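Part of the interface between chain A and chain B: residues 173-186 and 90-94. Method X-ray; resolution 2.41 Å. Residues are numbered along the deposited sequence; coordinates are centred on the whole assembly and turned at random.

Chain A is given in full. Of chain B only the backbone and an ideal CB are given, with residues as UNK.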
ATOM      1  N   LEU A 173      17.201 -14.462   6.040  1.00 53.50           N
ATOM      2  CA  LEU A 173      18.335 -15.404   6.070  1.00 55.50           C
ATOM      3  C   LEU A 173      18.923 -15.636   4.675  1.00 56.25           C
ATOM      4  O   LEU A 173      20.112 -15.524   4.489  1.00 57.69           O
ATOM      5  CB  LEU A 173      18.014 -16.754   6.724  1.00 55.51           C
ATOM      6  CG  LEU A 173      17.539 -16.899   8.173  1.00 56.66           C
ATOM      7  CD1 LEU A 173      18.078 -18.185   8.791  1.00 58.06           C
ATOM      8  CD2 LEU A 173      17.810 -15.681   9.107  1.00 57.11           C
ATOM      9  N   LEU A 174      18.063 -15.888   3.700  1.00 57.04           N
ATOM     10  CA  LEU A 174      18.403 -16.040   2.299  1.00 56.54           C
ATOM     11  C   LEU A 174      19.035 -14.837   1.618  1.00 57.34           C
ATOM     12  O   LEU A 174      19.665 -14.970   0.561  1.00 57.69           O
ATOM     13  CB  LEU A 174      17.118 -16.395   1.550  1.00 55.56           C
ATOM     14  CG  LEU A 174      16.532 -17.762   1.913  1.00 56.60           C
ATOM     15  CD1 LEU A 174      15.430 -18.187   0.944  1.00 57.19           C
ATOM     16  CD2 LEU A 174      17.640 -18.868   1.970  1.00 57.01           C
ATOM     17  N   GLN A 175      18.808 -13.650   2.162  1.00 57.73           N
ATOM     18  CA  GLN A 175      19.277 -12.440   1.522  1.00 57.79           C
ATOM     19  C   GLN A 175      20.722 -12.223   1.942  1.00 59.91           C
ATOM     20  O   GLN A 175      21.526 -11.692   1.178  1.00 60.53           O
ATOM     21  CB  GLN A 175      18.423 -11.244   1.930  1.00 56.28           C
ATOM     22  CG  GLN A 175      17.066 -11.063   1.176  1.00 56.22           C
ATOM     23  CD  GLN A 175      16.216  -9.987   1.848  1.00 56.09           C
ATOM     24  OE1 GLN A 175      16.713  -8.916   2.142  1.00 56.42           O
ATOM     25  NE2 GLN A 175      14.964 -10.293   2.159  1.00 52.97           N
ATOM     26  N   MET A 176      21.042 -12.622   3.161  1.00 61.81           N
ATOM     27  CA  MET A 176      22.383 -12.534   3.666  1.00 65.63           C
ATOM     28  C   MET A 176      23.362 -13.631   3.126  1.00 65.92           C
ATOM     29  O   MET A 176      24.563 -13.394   3.102  1.00 65.79           O
ATOM     30  CB  MET A 176      22.339 -12.551   5.199  1.00 65.26           C
ATOM     31  CG  MET A 176      21.836 -11.258   5.842  1.00 66.51           C
ATOM     32  SD  MET A 176      21.453 -11.404   7.632  1.00 68.22           S
ATOM     33  CE  MET A 176      22.935 -10.648   8.339  1.00 66.89           C
ATOM     34  N   THR A 177      22.863 -14.805   2.721  1.00 67.27           N
ATOM     35  CA  THR A 177      23.712 -15.868   2.135  1.00 69.26           C
ATOM     36  C   THR A 177      23.494 -16.020   0.658  1.00 71.13           C
ATOM     37  O   THR A 177      22.876 -16.989   0.255  1.00 73.85           O
ATOM     38  CB  THR A 177      23.380 -17.295   2.681  1.00 69.85           C
ATOM     39  OG1 THR A 177      22.065 -17.339   3.232  1.00 68.21           O
ATOM     40  CG2 THR A 177      24.392 -17.739   3.739  1.00 71.90           C
ATOM     41  N   LYS A 178      23.968 -15.120  -0.183  1.00 71.31           N
ATOM     42  CA  LYS A 178      23.299 -14.987  -1.475  1.00 70.27           C
ATOM     43  C   LYS A 178      23.275 -16.230  -2.426  1.00 70.24           C
ATOM     44  O   LYS A 178      22.748 -16.159  -3.546  1.00 69.88           O
ATOM     45  CB  LYS A 178      23.791 -13.714  -2.148  1.00 70.80           C
ATOM     46  CG  LYS A 178      23.417 -12.400  -1.397  1.00 70.51           C
ATOM     47  CD  LYS A 178      22.855 -11.334  -2.402  1.00 71.59           C
ATOM     48  CE  LYS A 178      22.495  -9.999  -1.754  1.00 73.72           C
ATOM     49  NZ  LYS A 178      21.329 -10.076  -0.771  1.00 74.00           N
ATOM     50  N   ASP A 179      23.783 -17.379  -1.943  1.00 70.01           N
ATOM     51  CA  ASP A 179      24.081 -18.575  -2.777  1.00 69.18           C
ATOM     52  C   ASP A 179      23.921 -19.884  -1.980  1.00 68.61           C
ATOM     53  O   ASP A 179      24.338 -19.951  -0.835  1.00 68.63           O
ATOM     54  CB  ASP A 179      25.521 -18.479  -3.290  1.00 69.04           C
ATOM     55  CG  ASP A 179      25.730 -19.186  -4.631  1.00 68.37           C
ATOM     56  OD1 ASP A 179      25.527 -20.434  -4.733  1.00 65.70           O
ATOM     57  OD2 ASP A 179      26.123 -18.463  -5.588  1.00 66.52           O
ATOM     58  N   ALA A 180      23.336 -20.926  -2.575  1.00 68.11           N
ATOM     59  CA  ALA A 180      23.184 -22.217  -1.879  1.00 68.05           C
ATOM     60  C   ALA A 180      24.510 -23.016  -1.769  1.00 68.44           C
ATOM     61  O   ALA A 180      24.549 -24.073  -1.134  1.00 67.78           O
ATOM     62  CB  ALA A 180      22.076 -23.077  -2.521  1.00 67.56           C
ATOM     63  N   MET A 181      25.577 -22.506  -2.393  1.00 69.16           N
ATOM     64  CA  MET A 181      26.933 -23.087  -2.272  1.00 69.94           C
ATOM     65  C   MET A 181      27.830 -22.241  -1.371  1.00 69.38           C
ATOM     66  O   MET A 181      29.052 -22.277  -1.467  1.00 69.81           O
ATOM     67  CB  MET A 181      27.566 -23.295  -3.655  1.00 69.93           C
ATOM     68  CG  MET A 181      26.925 -24.438  -4.459  1.00 72.50           C
ATOM     69  SD  MET A 181      27.253 -26.130  -3.833  1.00 77.54           S
ATOM     70  CE  MET A 181      25.818 -26.486  -2.792  1.00 76.04           C
ATOM     71  N   ASP A 182      27.191 -21.483  -0.492  1.00 68.78           N
ATOM     72  CA  ASP A 182      27.879 -20.586   0.427  1.00 67.79           C
ATOM     73  C   ASP A 182      28.454 -21.422   1.559  1.00 67.00           C
ATOM     74  O   ASP A 182      27.787 -22.354   2.005  1.00 66.05           O
ATOM     75  CB  ASP A 182      26.880 -19.564   0.997  1.00 66.88           C
ATOM     76  CG  ASP A 182      27.564 -18.456   1.749  1.00 66.42           C
ATOM     77  OD1 ASP A 182      27.983 -17.475   1.098  1.00 66.76           O
ATOM     78  OD2 ASP A 182      27.709 -18.571   2.981  1.00 66.51           O
ATOM     79  N   PRO A 183      29.673 -21.080   2.046  1.00 67.20           N
ATOM     80  CA  PRO A 183      30.324 -21.925   3.068  1.00 67.06           C
ATOM     81  C   PRO A 183      29.423 -22.062   4.282  1.00 67.57           C
ATOM     82  O   PRO A 183      29.479 -23.073   5.014  1.00 67.21           O
ATOM     83  CB  PRO A 183      31.594 -21.143   3.425  1.00 66.61           C
ATOM     84  CG  PRO A 183      31.890 -20.333   2.237  1.00 66.77           C
ATOM     85  CD  PRO A 183      30.529 -19.931   1.688  1.00 67.41           C
ATOM     86  N   ASN A 184      28.567 -21.063   4.485  1.00 67.39           N
ATOM     87  CA  ASN A 184      27.700 -21.109   5.653  1.00 67.66           C
ATOM     88  C   ASN A 184      26.277 -21.639   5.439  1.00 67.37           C
ATOM     89  O   ASN A 184      25.521 -21.785   6.399  1.00 66.49           O
ATOM     90  CB  ASN A 184      27.772 -19.812   6.454  1.00 67.16           C
ATOM     91  CG  ASN A 184      29.003 -19.762   7.305  1.00 67.50           C
ATOM     92  OD1 ASN A 184      29.235 -20.653   8.134  1.00 66.19           O
ATOM     93  ND2 ASN A 184      29.819 -18.744   7.103  1.00 66.61           N
ATOM     94  N   PHE A 185      25.981 -22.015   4.198  1.00 67.49           N
ATOM     95  CA  PHE A 185      24.649 -22.415   3.840  1.00 68.48           C
ATOM     96  C   PHE A 185      24.038 -23.613   4.582  1.00 68.79           C
ATOM     97  O   PHE A 185      22.926 -23.490   5.072  1.00 69.86           O
ATOM     98  CB  PHE A 185      24.444 -22.538   2.320  1.00 68.40           C
ATOM     99  CG  PHE A 185      23.032 -22.854   1.966  1.00 69.52           C
ATOM    100  CD1 PHE A 185      22.696 -24.076   1.405  1.00 71.74           C
ATOM    101  CD2 PHE A 185      22.001 -21.956   2.311  1.00 70.60           C
ATOM    102  CE1 PHE A 185      21.341 -24.379   1.120  1.00 73.18           C
ATOM    103  CE2 PHE A 185      20.669 -22.247   2.056  1.00 70.77           C
ATOM    104  CZ  PHE A 185      20.330 -23.456   1.455  1.00 71.83           C
ATOM    105  N   LYS A 186      24.720 -24.746   4.626  1.00 69.57           N
ATOM    106  CA  LYS A 186      24.287 -25.959   5.350  1.00 70.04           C
ATOM    107  C   LYS A 186      23.867 -25.654   6.784  1.00 70.03           C
ATOM    108  O   LYS A 186      22.866 -26.186   7.282  1.00 69.53           O
ATOM    109  CB  LYS A 186      25.459 -26.971   5.392  1.00 71.33           C
ATOM    110  CG  LYS A 186      25.133 -28.459   5.797  1.00 71.36           C
ATOM    111  CD  LYS A 186      25.078 -29.401   4.547  1.00 74.62           C
ATOM    112  CE  LYS A 186      25.237 -30.895   4.927  1.00 74.65           C
ATOM    113  NZ  LYS A 186      26.691 -31.352   5.051  1.00 75.64           N
TER
ATOM    114  N   UNK B  90      21.631 -23.170 -11.585  1.00 62.51           N
ATOM    115  CA  UNK B  90      22.462 -22.425 -10.647  1.00 61.20           C
ATOM    116  C   UNK B  90      22.253 -22.770  -9.207  1.00 60.33           C
ATOM    117  O   UNK B  90      21.388 -23.568  -8.854  1.00 59.87           O
ATOM    118  CB  UNK B  90      22.221 -20.925 -10.826  1.00 61.20           C
ATOM    119  N   UNK B  91      23.063 -22.148  -8.370  1.00 59.59           N
ATOM    120  CA  UNK B  91      22.896 -22.279  -6.931  1.00 59.95           C
ATOM    121  C   UNK B  91      22.636 -20.882  -6.272  1.00 59.14           C
ATOM    122  O   UNK B  91      22.031 -20.785  -5.199  1.00 58.50           O
ATOM    123  CB  UNK B  91      24.137 -22.940  -6.327  1.00 59.95           C
ATOM    124  N   UNK B  92      23.060 -19.816  -6.953  1.00 58.29           N
ATOM    125  CA  UNK B  92      22.693 -18.454  -6.606  1.00 58.81           C
ATOM    126  C   UNK B  92      21.164 -18.351  -6.433  1.00 58.44           C
ATOM    127  O   UNK B  92      20.411 -18.914  -7.253  1.00 58.65           O
ATOM    128  CB  UNK B  92      23.187 -17.479  -7.677  1.00 58.81           C
ATOM    129  N   UNK B  93      20.704 -17.696  -5.350  1.00 57.79           N
ATOM    130  CA  UNK B  93      19.245 -17.584  -5.118  1.00 57.35           C
ATOM    131  C   UNK B  93      18.632 -16.719  -6.204  1.00 57.09           C
ATOM    132  O   UNK B  93      17.606 -17.074  -6.783  1.00 57.52           O
ATOM    133  CB  UNK B  93      18.943 -16.996  -3.738  1.00 57.35           C
ATOM    134  N   UNK B  94      19.307 -15.626  -6.527  1.00 56.65           N
ATOM    135  CA  UNK B  94      18.965 -14.840  -7.696  1.00 56.81           C
ATOM    136  C   UNK B  94      19.339 -15.444  -9.046  1.00 57.90           C
ATOM    137  O   UNK B  94      20.477 -15.915  -9.226  1.00 58.22           O
ATOM    138  CB  UNK B  94      19.634 -13.470  -7.573  1.00 56.81           C
TER

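The two backbones meet in a single beta bridge, at D179(A) and position 92. Two backbone hydrogen bonds hold this register. The N of A180(A) donates to the O of position 91 at 2.9 Å. The N of position 93 donates to the O of K178(A) at 3.1 Å.

Position 90 lies before the bridge. Its CB points sideways, and nothing of the chain A stretch comes within 5.5 Å of it. The backbone is extended. Chain A sets no requirement here, so many side chains would suit. The deposited residue is K90(B). It makes no contact with the stretch; its NZ gives a weak hydrogen bond to the O of position 92 at 3.4 Å.

Position 91 points toward chain A. Its ideal CB is 3.3 Å from OD1 of D179(A), which is tight, and 3.7 Å from CG of M181(A). A carboxylate this close favours a short side chain with a donor. Serine or threonine would suit; alanine would fit but would offer OD1 no donor from chain B. The deposited residue is T91(B), with chi1 in the p well. Its OG1 donates to OD1 of D179(A) at 2.8 Å. The same OD1 accepts from the N of M181(A) at 3.1 Å, so one oxygen ties the turn of chain A to chain B.

Position 92 points away overall, yet its ideal CB is 3.7 Å from OD2 of D179(A). The nearby negative charge favours lysine or arginine, but polar residues would also suit. The deposited residue is R92(B). Its NE is 4.1 Å from OD2 of D179(A), too far for a salt bridge. Its NH2 packs against CB of K178(A) at 3.4 Å.

Position 93 has a CB that points sideways, 3.9 Å from the O of K178(A). Beyond it lie L174(A), A180(A) and F185(A), which offer an apolar site. A long apolar side chain suits it, methionine or an aromatic; leucine would fill only the near part. The deposited residue is F93(B), which has the largest covered area in either stretch. Its CE1 meets CD2 of L174(A) at 3.7 Å, and its CE2 meets CB of A180(A) at 3.8 Å. The D179(A)-A180(A) backbone lies over one face of the ring. The ring edge points to the face of F185(A) in an offset edge-to-face pair, with centroids 5.7 Å apart.

Position 94 points sideways, with no atom of the stretch near its CB. Many residues would suit. The deposited residue is S94(B).

Chain B 90-94: KTRFS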
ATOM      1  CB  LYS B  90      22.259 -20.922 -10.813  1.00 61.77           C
ATOM      2  CG  LYS B  90      20.824 -20.488 -11.152  1.00 60.78           C
ATOM      3  CD  LYS B  90      19.824 -20.655 -10.028  1.00 58.29           C
ATOM      4  CE  LYS B  90      18.720 -19.566 -10.184  1.00 57.12           C
ATOM      5  NZ  LYS B  90      17.655 -19.680  -9.139  1.00 55.63           N
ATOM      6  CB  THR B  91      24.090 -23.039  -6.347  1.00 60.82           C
ATOM      7  OG1 THR B  91      25.308 -22.395  -6.762  1.00 63.14           O
ATOM      8  CG2 THR B  91      24.104 -24.493  -6.895  1.00 60.60           C
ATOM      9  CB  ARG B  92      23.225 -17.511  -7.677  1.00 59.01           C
ATOM     10  CG  ARG B  92      22.806 -16.068  -7.561  1.00 61.31           C
ATOM     11  CD  ARG B  92      23.970 -15.172  -7.891  1.00 65.30           C
ATOM     12  NE  ARG B  92      24.621 -14.762  -6.644  1.00 68.77           N
ATOM     13  CZ  ARG B  92      24.789 -13.503  -6.244  1.00 68.67           C
ATOM     14  NH1 ARG B  92      24.361 -12.488  -6.996  1.00 67.72           N
ATOM     15  NH2 ARG B  92      25.405 -13.259  -5.089  1.00 69.82           N
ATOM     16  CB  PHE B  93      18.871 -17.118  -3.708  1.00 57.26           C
ATOM     17  CG  PHE B  93      19.308 -18.052  -2.636  1.00 56.82           C
ATOM     18  CD1 PHE B  93      19.961 -17.577  -1.498  1.00 56.89           C
ATOM     19  CD2 PHE B  93      19.113 -19.437  -2.779  1.00 59.66           C
ATOM     20  CE1 PHE B  93      20.397 -18.473  -0.488  1.00 56.70           C
ATOM     21  CE2 PHE B  93      19.561 -20.348  -1.791  1.00 57.49           C
ATOM     22  CZ  PHE B  93      20.198 -19.849  -0.630  1.00 56.90           C
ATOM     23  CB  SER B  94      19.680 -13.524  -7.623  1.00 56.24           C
ATOM     24  OG  SER B  94      19.481 -12.877  -8.846  1.00 57.03           O
TER
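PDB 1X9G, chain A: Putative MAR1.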